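Local coordinates for tyrosine-protein kinase receptor torso (PDB 5AOQ) that binds the neurohormone PTTH, chiefly through its second extracellular fibronectin type III domain, as a probable receptor tyrosine kinase that activates MAPK signalling to start metamorphosis, at residues A[14-18]-A[117-121]; A[26-31]-A[46-50]; A[106-110]-A[204-208]; A[156-161]-A[235-239]. All coordinates share one frame; numbering follows the deposited sequence.

Contact 1: residues A[14-18]-A[117-121]; sequences QRYPP and EYQIW
Arg15 runs alongside Gln119, its CB 3.9 Å from Gln119 OE1, and sends its guanidinium group on to a salt bridge with Glu136. Tyr16 carries most of the contact through both its backbone and its ring. Its N-H points at Gln119 OE1 (N to OE1 2.7 Å, 157° at the hydrogen), tilted from the plane of the amide. Tyr16 O in turn accepts the indole N-H of Trp121, with NE1 2.8 Å away and above the carbonyl plane. Gln119 OE1 also receives a weak bond from that same NE1, which ties the two strand side chains together. With CG set beside its own backbone N (chi1 -47°), the Tyr16 ring lies along the strand: its edge meets Gln119 CB, and the hydroxyl OH donates to the anti lone pair of Glu117 OE1 at 2.8 Å. Pro17 only brushes the indole through CA. Pro18 then closes over it in a CH-pi contact, CD standing 3.8 Å from the centroid of the Trp121 six-membered ring. The N-terminal segment thus crosses the four-stranded sheet of the first FN3 domain over strand 118-124, with Met88 of strand 83-88 against Tyr16 and Trp134 of strand 134-140 beside Pro18.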
loop_
_atom_site.group_PDB
_atom_site.type_symbol
_atom_site.label_atom_id
_atom_site.label_comp_id
_atom_site.label_asym_id
_atom_site.label_seq_id
_atom_site.Cartn_x
_atom_site.Cartn_y
_atom_site.Cartn_z
ATOM N N GLN A 14 34.623 10.843 11.340
ATOM C CA GLN A 14 34.252 11.964 10.482
ATOM C C GLN A 14 32.988 12.653 10.986
ATOM O O GLN A 14 32.395 12.232 11.978
ATOM C CB GLN A 14 34.039 11.485 9.043
ATOM C CG GLN A 14 35.204 11.763 8.111
ATOM C CD GLN A 14 34.930 11.308 6.690
ATOM O OE1 GLN A 14 33.862 10.772 6.395
ATOM N NE2 GLN A 14 35.897 11.518 5.802
ATOM N N ARG A 15 32.588 13.711 10.287
ATOM C CA ARG A 15 31.363 14.440 10.597
ATOM C C ARG A 15 30.651 14.813 9.300
ATOM O O ARG A 15 31.296 15.060 8.280
ATOM C CB ARG A 15 31.673 15.689 11.427
ATOM C CG ARG A 15 31.953 15.392 12.893
ATOM C CD ARG A 15 32.791 16.478 13.552
ATOM N NE ARG A 15 32.214 17.809 13.392
ATOM C CZ ARG A 15 32.707 18.908 13.955
ATOM N NH1 ARG A 15 33.783 18.840 14.728
ATOM N NH2 ARG A 15 32.118 20.078 13.752
ATOM N N TYR A 16 29.322 14.843 9.348
ATOM C CA TYR A 16 28.505 15.078 8.160
ATOM C C TYR A 16 27.501 16.205 8.396
ATOM O O TYR A 16 26.399 15.964 8.888
ATOM C CB TYR A 16 27.784 13.789 7.763
ATOM C CG TYR A 16 28.698 12.585 7.748
ATOM C CD1 TYR A 16 29.529 12.332 6.666
ATOM C CD2 TYR A 16 28.745 11.711 8.827
ATOM C CE1 TYR A 16 30.373 11.235 6.654
ATOM C CE2 TYR A 16 29.584 10.614 8.823
ATOM C CZ TYR A 16 30.396 10.381 7.736
ATOM O OH TYR A 16 31.234 9.289 7.728
ATOM N N PRO A 17 27.881 17.447 8.049
ATOM C CA PRO A 17 26.996 18.592 8.296
ATOM C C PRO A 17 25.725 18.565 7.446
ATOM O O PRO A 17 25.718 17.925 6.395
ATOM C CB PRO A 17 27.863 19.801 7.918
ATOM C CG PRO A 17 29.264 19.298 7.889
ATOM C CD PRO A 17 29.173 17.868 7.483
ATOM N N PRO A 18 24.659 19.248 7.898
ATOM C CA PRO A 18 23.398 19.299 7.150
ATOM C C PRO A 18 23.551 19.898 5.756
ATOM O O PRO A 18 24.382 20.782 5.555
ATOM C CB PRO A 18 22.505 20.188 8.023
ATOM C CG PRO A 18 23.080 20.098 9.379
ATOM C CD PRO A 18 24.553 19.955 9.187
ATOM N N GLU A 117 27.594 5.145 7.082
ATOM C CA GLU A 117 27.715 5.980 8.268
ATOM C C GLU A 117 26.833 7.207 8.115
ATOM O O GLU A 117 26.814 7.840 7.059
ATOM C CB GLU A 117 29.166 6.408 8.500
ATOM C CG GLU A 117 29.999 5.418 9.298
ATOM C CD GLU A 117 31.245 6.051 9.890
ATOM O OE1 GLU A 117 31.661 7.123 9.401
ATOM O OE2 GLU A 117 31.807 5.479 10.847
ATOM N N TYR A 118 26.103 7.534 9.175
ATOM C CA TYR A 118 25.282 8.737 9.200
ATOM C C TYR A 118 25.582 9.546 10.450
ATOM O O TYR A 118 26.169 9.032 11.403
ATOM C CB TYR A 118 23.791 8.395 9.152
ATOM C CG TYR A 118 23.341 7.746 7.865
ATOM C CD1 TYR A 118 22.937 8.516 6.783
ATOM C CD2 TYR A 118 23.316 6.366 7.733
ATOM C CE1 TYR A 118 22.520 7.929 5.604
ATOM C CE2 TYR A 118 22.901 5.769 6.560
ATOM C CZ TYR A 118 22.505 6.554 5.498
ATOM O OH TYR A 118 22.092 5.961 4.328
ATOM N N GLN A 119 25.187 10.815 10.436
ATOM C CA GLN A 119 25.225 11.634 11.640
ATOM C C GLN A 119 23.851 12.220 11.915
ATOM O O GLN A 119 23.210 12.774 11.023
ATOM C CB GLN A 119 26.256 12.755 11.514
ATOM C CG GLN A 119 26.475 13.512 12.816
ATOM C CD GLN A 119 27.531 14.589 12.701
ATOM O OE1 GLN A 119 27.816 15.084 11.610
ATOM N NE2 GLN A 119 28.125 14.955 13.831
ATOM N N ILE A 120 23.403 12.088 13.160
ATOM C CA ILE A 120 22.098 12.594 13.557
ATOM C C ILE A 120 22.171 14.097 13.786
ATOM O O ILE A 120 23.118 14.593 14.398
ATOM C CB ILE A 120 21.587 11.909 14.842
ATOM C CG1 ILE A 120 21.669 10.383 14.708
ATOM C CG2 ILE A 120 20.159 12.351 15.148
ATOM C CD1 ILE A 120 21.392 9.635 15.996
ATOM N N TRP A 121 21.174 14.818 13.283
ATOM C CA TRP A 121 21.041 16.246 13.553
ATOM C C TRP A 121 19.610 16.568 13.962
ATOM O O TRP A 121 18.658 16.127 13.313
ATOM C CB TRP A 121 21.452 17.070 12.332
ATOM C CG TRP A 121 22.922 17.031 12.048
ATOM C CD1 TRP A 121 23.596 16.077 11.345
ATOM C CD2 TRP A 121 23.900 17.993 12.459
ATOM N NE1 TRP A 121 24.934 16.383 11.293
ATOM C CE2 TRP A 121 25.147 17.556 11.971
ATOM C CE3 TRP A 121 23.844 19.181 13.194
ATOM C CZ2 TRP A 121 26.326 18.263 12.194
ATOM C CZ3 TRP A 121 25.015 19.884 13.415
ATOM C CH2 TRP A 121 26.239 19.421 12.917
#

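Contact 2: residues A[26-31]-A[46-50]; sequences LEQDVC and CKTNF
Cys31 and Cys46 are joined by a disulfide that staples the start of helix 27-38 to the irregular segment 46-50, closing a helix-containing loop within the first FN3 domain. The covalent link spans 2.0 Å from SG to SG, with chi3 at -83°. The two cysteines enter it differently: Cys31 SG lies beside its backbone N, whereas Cys46 SG is anti to its own (chi1 -174°), which carries the sulfur to the helix. Tyr25 of the second receptor subunit packs on both cysteines.

Apolar contacts make up the second group. Val30 uses both branches, CG1 against Thr48 CG2 at 4.0 Å and CG2 in the plane of the Phe50 ring, at its edge. Leu26 CB touches the same ring at CZ, also 4.0 Å away. Leu26 also touches Ile86, and Phe50 touches Leu84, both of strand 83-88.

Polar groups add no hydrogen bond between the segments. Thr48 OG1 is bonded instead to Gly129 O. Glu27 stretches its extended chain past Phe50, carboxylate and ring nearly coplanar; the CG of Glu27 sits at the ring edge, 3.5 Å from Phe50 CD2.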
loop_
_atom_site.group_PDB
_atom_site.type_symbol
_atom_site.label_atom_id
_atom_site.label_comp_id
_atom_site.label_asym_id
_atom_site.label_seq_id
_atom_site.Cartn_x
_atom_site.Cartn_y
_atom_site.Cartn_z
ATOM N N LEU A 26 12.369 18.511 2.335
ATOM C CA LEU A 26 11.593 17.936 3.432
ATOM C C LEU A 26 10.500 18.896 3.903
ATOM O O LEU A 26 9.708 18.570 4.794
ATOM C CB LEU A 26 12.511 17.574 4.600
ATOM C CG LEU A 26 13.697 16.669 4.258
ATOM C CD1 LEU A 26 14.493 16.340 5.513
ATOM C CD2 LEU A 26 13.237 15.394 3.560
ATOM N N GLU A 27 10.453 20.076 3.292
ATOM C CA GLU A 27 9.521 21.117 3.708
ATOM C C GLU A 27 8.072 20.672 3.545
ATOM O O GLU A 27 7.227 21.008 4.372
ATOM C CB GLU A 27 9.769 22.404 2.918
ATOM C CG GLU A 27 11.102 23.068 3.232
ATOM C CD GLU A 27 11.325 24.345 2.443
ATOM O OE1 GLU A 27 10.382 24.794 1.757
ATOM O OE2 GLU A 27 12.443 24.901 2.513
ATOM N N GLN A 28 7.788 19.912 2.492
ATOM C CA GLN A 28 6.442 19.388 2.287
ATOM C C GLN A 28 6.054 18.497 3.462
ATOM O O GLN A 28 4.997 18.670 4.064
ATOM C CB GLN A 28 6.346 18.602 0.976
ATOM C CG GLN A 28 4.959 18.022 0.704
ATOM C CD GLN A 28 4.914 17.150 -0.537
ATOM O OE1 GLN A 28 5.748 17.278 -1.433
ATOM N NE2 GLN A 28 3.932 16.258 -0.596
ATOM N N ASP A 29 6.929 17.549 3.783
ATOM C CA ASP A 29 6.707 16.630 4.892
ATOM C C ASP A 29 6.481 17.390 6.197
ATOM O O ASP A 29 5.469 17.191 6.881
ATOM C CB ASP A 29 7.898 15.683 5.042
ATOM C CG ASP A 29 8.118 14.821 3.811
ATOM O OD1 ASP A 29 7.137 14.240 3.303
ATOM O OD2 ASP A 29 9.276 14.726 3.353
ATOM N N VAL A 30 7.423 18.267 6.528
ATOM C CA VAL A 30 7.355 19.027 7.774
ATOM C C VAL A 30 6.104 19.900 7.815
ATOM O O VAL A 30 5.463 20.026 8.856
ATOM C CB VAL A 30 8.606 19.914 7.969
ATOM C CG1 VAL A 30 8.468 20.786 9.219
ATOM C CG2 VAL A 30 9.855 19.054 8.064
ATOM N N CYS A 31 5.759 20.501 6.681
ATOM C CA CYS A 31 4.621 21.408 6.632
ATOM C C CYS A 31 3.300 20.653 6.730
ATOM O O CYS A 31 2.367 21.118 7.381
ATOM C CB CYS A 31 4.651 22.242 5.353
ATOM S SG CYS A 31 5.903 23.542 5.348
ATOM N N CYS A 46 2.973 27.959 6.158
ATOM C CA CYS A 46 4.109 27.218 6.687
ATOM C C CYS A 46 5.389 27.920 6.259
ATOM O O CYS A 46 5.734 27.922 5.077
ATOM C CB CYS A 46 4.090 25.773 6.198
ATOM S SG CYS A 46 5.357 24.710 6.914
ATOM N N LYS A 47 6.087 28.517 7.218
ATOM C CA LYS A 47 7.318 29.248 6.942
ATOM C C LYS A 47 8.554 28.433 7.307
ATOM O O LYS A 47 9.523 28.963 7.850
ATOM C CB LYS A 47 7.309 30.589 7.675
ATOM C CG LYS A 47 6.016 31.378 7.478
ATOM C CD LYS A 47 5.750 31.639 5.993
ATOM C CE LYS A 47 4.411 32.314 5.757
ATOM N NZ LYS A 47 4.172 32.571 4.309
ATOM N N THR A 48 8.506 27.141 7.002
ATOM C CA THR A 48 9.645 26.263 7.221
ATOM C C THR A 48 10.641 26.420 6.078
ATOM O O THR A 48 10.324 26.151 4.919
ATOM C CB THR A 48 9.220 24.783 7.322
ATOM O OG1 THR A 48 8.184 24.641 8.301
ATOM C CG2 THR A 48 10.406 23.904 7.703
ATOM N N ASN A 49 11.846 26.860 6.426
ATOM C CA ASN A 49 12.910 27.107 5.462
ATOM C C ASN A 49 14.213 26.469 5.929
ATOM O O ASN A 49 14.790 26.883 6.934
ATOM C CB ASN A 49 13.095 28.616 5.259
ATOM C CG ASN A 49 13.876 28.950 4.003
ATOM O OD1 ASN A 49 14.787 28.224 3.609
ATOM N ND2 ASN A 49 13.525 30.065 3.371
ATOM N N PHE A 50 14.674 25.459 5.198
ATOM C CA PHE A 50 15.900 24.754 5.559
ATOM C C PHE A 50 17.150 25.496 5.098
ATOM O O PHE A 50 18.245 25.251 5.604
ATOM C CB PHE A 50 15.900 23.345 4.965
ATOM C CG PHE A 50 15.026 22.376 5.703
ATOM C CD1 PHE A 50 15.528 21.650 6.768
ATOM C CD2 PHE A 50 13.705 22.188 5.334
ATOM C CE1 PHE A 50 14.732 20.754 7.450
ATOM C CE2 PHE A 50 12.903 21.293 6.014
ATOM C CZ PHE A 50 13.418 20.576 7.073
#

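Contact 3: residues A[106-110]-A[204-208]; sequences VFGEL and KIWPT
At the junction of the first and second fibronectin type III domains, Phe107 and Glu109 of the one meet Trp206, Pro207 and Lys204 of the other. The aromatic half centres on Trp206. Phe107 CB lies over one face of the indole in a CH-pi contact, 4.2 Å from the centroid of the six-membered ring. The Phe107 ring and the five-membered ring of Trp206 are nearly parallel, at 24°, but slid so far apart that they barely overlap. Pro207 comes to Phe107 from the opposite direction and sets CD 3.6 Å from Phe107 CE1. The far end of the indole reaches the strand itself: Trp206 CZ3 lies 3.6 Å from Gly108 O, and Trp206 CH2 meets Glu109 CB.

Strand 107-111 is an outer strand of a three-stranded sheet; facing it are the end of strand 198-205 and the loop that follows. The domains are also linked covalently nearby, by the Cys66-Cys188 disulfide, whose Cys188 touches Pro207.

The charged half is a salt bridge, Lys204 NZ to Glu109 OE1 at 2.5 Å, on the syn lone pair. Glu109 holds its chain fully extended toward the second domain (chi1 -177°), and Lys204 bends at chi3 (-63°) to bring its ammonium round. Were Glu109 an alanine, the Lys204 ammonium would probably be left without its carboxylate mate in the first domain. Lys204 is implicated in PTTH binding, as is Asp190, which touches it; Glu28 of the hormone chain forms a long, weak ion pair with Lys204 NZ.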
loop_
_atom_site.group_PDB
_atom_site.type_symbol
_atom_site.label_atom_id
_atom_site.label_comp_id
_atom_site.label_asym_id
_atom_site.label_seq_id
_atom_site.Cartn_x
_atom_site.Cartn_y
_atom_site.Cartn_z
ATOM N N VAL A 106 9.161 11.537 23.677
ATOM C CA VAL A 106 10.615 11.584 23.816
ATOM C C VAL A 106 11.356 10.544 22.976
ATOM O O VAL A 106 12.556 10.681 22.741
ATOM C CB VAL A 106 11.027 11.392 25.290
ATOM C CG1 VAL A 106 10.593 12.590 26.125
ATOM C CG2 VAL A 106 10.445 10.101 25.849
ATOM N N PHE A 107 10.647 9.513 22.525
ATOM C CA PHE A 107 11.263 8.455 21.728
ATOM C C PHE A 107 10.991 8.642 20.240
ATOM O O PHE A 107 9.900 9.057 19.847
ATOM C CB PHE A 107 10.759 7.087 22.186
ATOM C CG PHE A 107 11.366 6.624 23.479
ATOM C CD1 PHE A 107 12.660 6.130 23.511
ATOM C CD2 PHE A 107 10.650 6.689 24.662
ATOM C CE1 PHE A 107 13.227 5.707 24.696
ATOM C CE2 PHE A 107 11.212 6.266 25.851
ATOM C CZ PHE A 107 12.503 5.775 25.868
ATOM N N GLY A 108 11.992 8.336 19.417
ATOM C CA GLY A 108 11.850 8.460 17.975
ATOM C C GLY A 108 12.661 7.439 17.200
ATOM O O GLY A 108 13.566 6.807 17.748
ATOM N N GLU A 109 12.333 7.287 15.919
ATOM C CA GLU A 109 13.006 6.322 15.053
ATOM C C GLU A 109 13.388 6.909 13.692
ATOM O O GLU A 109 12.651 7.712 13.118
ATOM C CB GLU A 109 12.121 5.090 14.846
ATOM C CG GLU A 109 12.776 3.990 14.020
ATOM C CD GLU A 109 11.865 2.803 13.796
ATOM O OE1 GLU A 109 10.634 2.957 13.943
ATOM O OE2 GLU A 109 12.379 1.711 13.469
ATOM N N LEU A 110 14.545 6.484 13.191
ATOM C CA LEU A 110 15.057 6.884 11.885
ATOM C C LEU A 110 15.453 5.656 11.070
ATOM O O LEU A 110 16.187 4.796 11.552
ATOM C CB LEU A 110 16.263 7.807 12.048
ATOM C CG LEU A 110 15.959 9.258 12.409
ATOM C CD1 LEU A 110 17.169 9.916 13.049
ATOM C CD2 LEU A 110 15.527 10.021 11.167
ATOM N N LYS A 204 5.687 -2.483 18.259
ATOM C CA LYS A 204 7.094 -2.108 18.342
ATOM C C LYS A 204 7.404 -1.536 19.725
ATOM O O LYS A 204 6.920 -0.461 20.079
ATOM C CB LYS A 204 7.431 -1.097 17.243
ATOM C CG LYS A 204 8.899 -0.712 17.156
ATOM C CD LYS A 204 9.123 0.407 16.140
ATOM C CE LYS A 204 8.755 -0.032 14.727
ATOM N NZ LYS A 204 9.080 1.002 13.709
ATOM N N ILE A 205 8.213 -2.257 20.498
ATOM C CA ILE A 205 8.513 -1.869 21.874
ATOM C C ILE A 205 9.799 -1.053 21.976
ATOM O O ILE A 205 10.894 -1.540 21.669
ATOM C CB ILE A 205 8.606 -3.108 22.804
ATOM C CG1 ILE A 205 7.198 -3.633 23.099
ATOM C CG2 ILE A 205 9.315 -2.766 24.119
ATOM C CD1 ILE A 205 7.137 -4.854 24.014
ATOM N N TRP A 206 9.636 0.194 22.410
ATOM C CA TRP A 206 10.747 1.091 22.697
ATOM C C TRP A 206 11.509 0.564 23.911
ATOM O O TRP A 206 11.009 -0.310 24.615
ATOM C CB TRP A 206 10.227 2.510 22.954
ATOM C CG TRP A 206 9.365 3.043 21.857
ATOM C CD1 TRP A 206 8.003 3.098 21.839
ATOM C CD2 TRP A 206 9.807 3.598 20.614
ATOM N NE1 TRP A 206 7.569 3.653 20.660
ATOM C CE2 TRP A 206 8.657 3.968 19.891
ATOM C CE3 TRP A 206 11.064 3.815 20.043
ATOM C CZ2 TRP A 206 8.727 4.545 18.626
ATOM C CZ3 TRP A 206 11.131 4.388 18.787
ATOM C CH2 TRP A 206 9.970 4.746 18.093
ATOM N N PRO A 207 12.719 1.088 24.171
ATOM C CA PRO A 207 13.493 0.443 25.238
ATOM C C PRO A 207 12.904 0.678 26.627
ATOM O O PRO A 207 12.789 1.824 27.064
ATOM C CB PRO A 207 14.875 1.088 25.108
ATOM C CG PRO A 207 14.626 2.409 24.486
ATOM C CD PRO A 207 13.387 2.294 23.649
ATOM N N THR A 208 12.532 -0.408 27.299
ATOM C CA THR A 208 11.987 -0.345 28.651
ATOM C C THR A 208 12.821 -1.192 29.602
ATOM O O THR A 208 13.661 -1.981 29.171
ATOM C CB THR A 208 10.525 -0.834 28.698
ATOM O OG1 THR A 208 10.468 -2.217 28.327
ATOM C CG2 THR A 208 9.654 -0.021 27.754
#

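Contact 4: residues A[156-161]-A[235-239]; sequences NVTQEF and TKHKY. With NAG (2-acetamido-2-deoxy-beta-D-glucopyranose), chain E.
Gln159 and His237 pack closely in this contact, sliding past each other in opposite directions. Gln159 CB stands 4.2 Å from the centroid of the His237 ring, almost on the ring normal, in a CH-pi contact. Farther out, Gln159 OE1 lies by the ring carbon CD2 of His237. With CG anti to the backbone N (chi1 173°), His237 lifts its ring off its strand to lie between Gln159 and Phe161. Phe161 meets it rim to rim, the planes 53° apart, with CE2 near the plane of the imidazole. Tyr239 completes an aromatic cluster, its CB 4.2 Å from Phe161 CZ over a face of the phenylalanine. With an alanine at the place of His237, a gap is likely to open between Gln159 and Phe161, leaving the glutamine chain no ring to lie against. Buried Thr235 belongs to the packed part too: Val157 CG2 touches its OG1 at 3.3 Å, although the hydrogen bond from Val157 N to Thr235 OG1 is weak, at 3.5 Å.

The solvent side is looser. Exposed Asn156 and Thr158 adjoin an N-acetylglucosamine of the protein's own glycan, whose C1 is 3.4 Å from Thr158 OG1, and Glu160, Lys236 and Lys238 point away from the contact.

Strands 159-167 and 233-240 are outer strands of the two facing sheets of the second FN3 domain, in the places of strands A and G of the sandwich; the axes of their short segments run 33° from parallel and come within 9.6 Å of each other. Trp179 of strand 171-179 flanks Gln159, while Tyr239 meets Phe177 of that strand edge-to-face and bonds Asn193 of strand 189-195 through OH.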
loop_
_atom_site.group_PDB
_atom_site.type_symbol
_atom_site.label_atom_id
_atom_site.label_comp_id
_atom_site.label_asym_id
_atom_site.label_seq_id
_atom_site.Cartn_x
_atom_site.Cartn_y
_atom_site.Cartn_z
ATOM N N ASN A 156 18.671 -16.307 22.758
ATOM C CA ASN A 156 17.254 -16.549 22.495
ATOM C C ASN A 156 16.362 -16.251 23.698
ATOM O O ASN A 156 16.500 -16.875 24.746
ATOM C CB ASN A 156 17.046 -18.001 22.061
ATOM C CG ASN A 156 15.683 -18.236 21.437
ATOM O OD1 ASN A 156 14.663 -17.780 21.952
ATOM N ND2 ASN A 156 15.659 -18.958 20.323
ATOM N N VAL A 157 15.430 -15.319 23.534
ATOM C CA VAL A 157 14.554 -14.914 24.630
ATOM C C VAL A 157 13.520 -15.998 24.944
ATOM O O VAL A 157 13.008 -16.657 24.044
ATOM C CB VAL A 157 13.819 -13.586 24.308
ATOM C CG1 VAL A 157 14.800 -12.426 24.236
ATOM C CG2 VAL A 157 13.005 -13.698 23.019
ATOM N N THR A 158 13.241 -16.187 26.232
ATOM C CA THR A 158 12.271 -17.184 26.688
ATOM C C THR A 158 11.073 -16.469 27.300
ATOM O O THR A 158 11.224 -15.621 28.181
ATOM C CB THR A 158 12.877 -18.162 27.709
ATOM O OG1 THR A 158 13.415 -17.434 28.820
ATOM C CG2 THR A 158 13.974 -18.995 27.060
ATOM N N GLN A 159 9.885 -16.828 26.828
ATOM C CA GLN A 159 8.681 -16.046 27.075
ATOM C C GLN A 159 7.706 -16.726 28.028
ATOM O O GLN A 159 7.395 -17.908 27.875
ATOM C CB GLN A 159 7.971 -15.768 25.749
ATOM C CG GLN A 159 8.915 -15.472 24.595
ATOM C CD GLN A 159 8.194 -15.321 23.274
ATOM O OE1 GLN A 159 6.966 -15.386 23.212
ATOM N NE2 GLN A 159 8.956 -15.129 22.204
ATOM N N GLU A 160 7.235 -15.968 29.013
ATOM C CA GLU A 160 6.140 -16.410 29.865
ATOM C C GLU A 160 4.911 -15.587 29.505
ATOM O O GLU A 160 5.028 -14.480 28.976
ATOM C CB GLU A 160 6.489 -16.260 31.348
ATOM C CG GLU A 160 6.523 -14.828 31.857
ATOM C CD GLU A 160 6.890 -14.744 33.329
ATOM O OE1 GLU A 160 7.538 -15.684 33.837
ATOM O OE2 GLU A 160 6.527 -13.740 33.978
ATOM N N PHE A 161 3.737 -16.131 29.793
ATOM C CA PHE A 161 2.486 -15.502 29.398
ATOM C C PHE A 161 1.366 -15.811 30.380
ATOM O O PHE A 161 1.353 -16.869 31.010
ATOM C CB PHE A 161 2.103 -15.968 27.995
ATOM C CG PHE A 161 2.376 -17.423 27.754
ATOM C CD1 PHE A 161 1.437 -18.381 28.084
ATOM C CD2 PHE A 161 3.582 -17.833 27.212
ATOM C CE1 PHE A 161 1.688 -19.722 27.870
ATOM C CE2 PHE A 161 3.840 -19.172 27.001
ATOM C CZ PHE A 161 2.893 -20.118 27.327
ATOM N N THR A 235 12.815 -14.666 17.772
ATOM C CA THR A 235 12.405 -15.822 18.554
ATOM C C THR A 235 10.953 -16.160 18.262
ATOM O O THR A 235 10.038 -15.465 18.710
ATOM C CB THR A 235 12.578 -15.585 20.063
ATOM O OG1 THR A 235 13.966 -15.390 20.363
ATOM C CG2 THR A 235 12.054 -16.775 20.859
ATOM N N LYS A 236 10.752 -17.230 17.500
ATOM C CA LYS A 236 9.415 -17.716 17.201
ATOM C C LYS A 236 8.945 -18.600 18.348
ATOM O O LYS A 236 9.661 -19.503 18.783
ATOM C CB LYS A 236 9.396 -18.479 15.877
ATOM C CG LYS A 236 10.142 -17.768 14.756
ATOM C CD LYS A 236 9.780 -18.339 13.395
ATOM C CE LYS A 236 10.627 -17.729 12.289
ATOM N NZ LYS A 236 11.943 -18.409 12.146
ATOM N N HIS A 237 7.738 -18.332 18.833
ATOM C CA HIS A 237 7.230 -18.972 20.039
ATOM C C HIS A 237 5.773 -19.388 19.886
ATOM O O HIS A 237 4.869 -18.555 19.960
ATOM C CB HIS A 237 7.387 -18.024 21.230
ATOM C CG HIS A 237 6.744 -18.516 22.487
ATOM N ND1 HIS A 237 7.323 -19.466 23.300
ATOM C CD2 HIS A 237 5.568 -18.187 23.072
ATOM C CE1 HIS A 237 6.531 -19.701 24.331
ATOM N NE2 HIS A 237 5.460 -18.936 24.217
ATOM N N LYS A 238 5.553 -20.679 19.653
ATOM C CA LYS A 238 4.203 -21.216 19.569
ATOM C C LYS A 238 3.604 -21.343 20.963
ATOM O O LYS A 238 4.323 -21.578 21.936
ATOM C CB LYS A 238 4.194 -22.578 18.872
ATOM C CG LYS A 238 4.539 -22.531 17.394
ATOM C CD LYS A 238 4.440 -23.912 16.765
ATOM C CE LYS A 238 4.750 -23.873 15.277
ATOM N NZ LYS A 238 4.671 -25.223 14.654
ATOM N N TYR A 239 2.289 -21.181 21.056
ATOM C CA TYR A 239 1.595 -21.323 22.330
ATOM C C TYR A 239 0.098 -21.495 22.106
ATOM O O TYR A 239 -0.459 -20.950 21.159
ATOM C CB TYR A 239 1.867 -20.108 23.221
ATOM C CG TYR A 239 1.229 -18.831 22.725
ATOM C CD1 TYR A 239 1.880 -18.020 21.805
ATOM C CD2 TYR A 239 -0.022 -18.433 23.175
ATOM C CE1 TYR A 239 1.304 -16.854 21.347
ATOM C CE2 TYR A 239 -0.605 -17.266 22.726
ATOM C CZ TYR A 239 0.061 -16.483 21.810
ATOM O OH TYR A 239 -0.515 -15.318 21.357
HETATM C C1 NAG E . 16.555 -16.052 29.090
HETATM C C2 NAG E . 17.798 -15.659 28.292
HETATM C C3 NAG E . 18.297 -16.846 27.466
HETATM C C4 NAG E . 18.443 -18.101 28.323
HETATM C C5 NAG E . 17.191 -18.343 29.164
HETATM C C6 NAG E . 17.354 -19.460 30.171
HETATM C C7 NAG E . 17.997 -13.296 27.619
HETATM C C8 NAG E . 17.601 -12.264 26.604
HETATM N N2 NAG E . 17.513 -14.524 27.416
HETATM O O3 NAG E . 19.548 -16.517 26.874
HETATM O O4 NAG E . 18.604 -19.232 27.473
HETATM O O5 NAG E . 16.861 -17.163 29.908
HETATM O O6 NAG E . 18.666 -20.005 30.157
HETATM O O7 NAG E . 18.709 -13.022 28.577
#

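From the N terminus, contact 1 opens first, and its return at 117-121 closes a long loop that lays the leading segment across the four-stranded sheet of the first FN3 domain. Contact 2 is nested inside that loop: it opens and closes within 26-50, fixing the helix that starts at residue 27. Contact 3 crosses contact 1, since 106-110 precedes 117-121 while its partner, 204-208, lies in the second FN3 domain; it is the one of the four that joins the domains. Contact 4 opens after contact 1 has closed and crosses contact 3, bringing the two sheets of the second domain together. Contacts 2 and 4 lie on opposite sides of the chain's centre, their centres 44 Å apart.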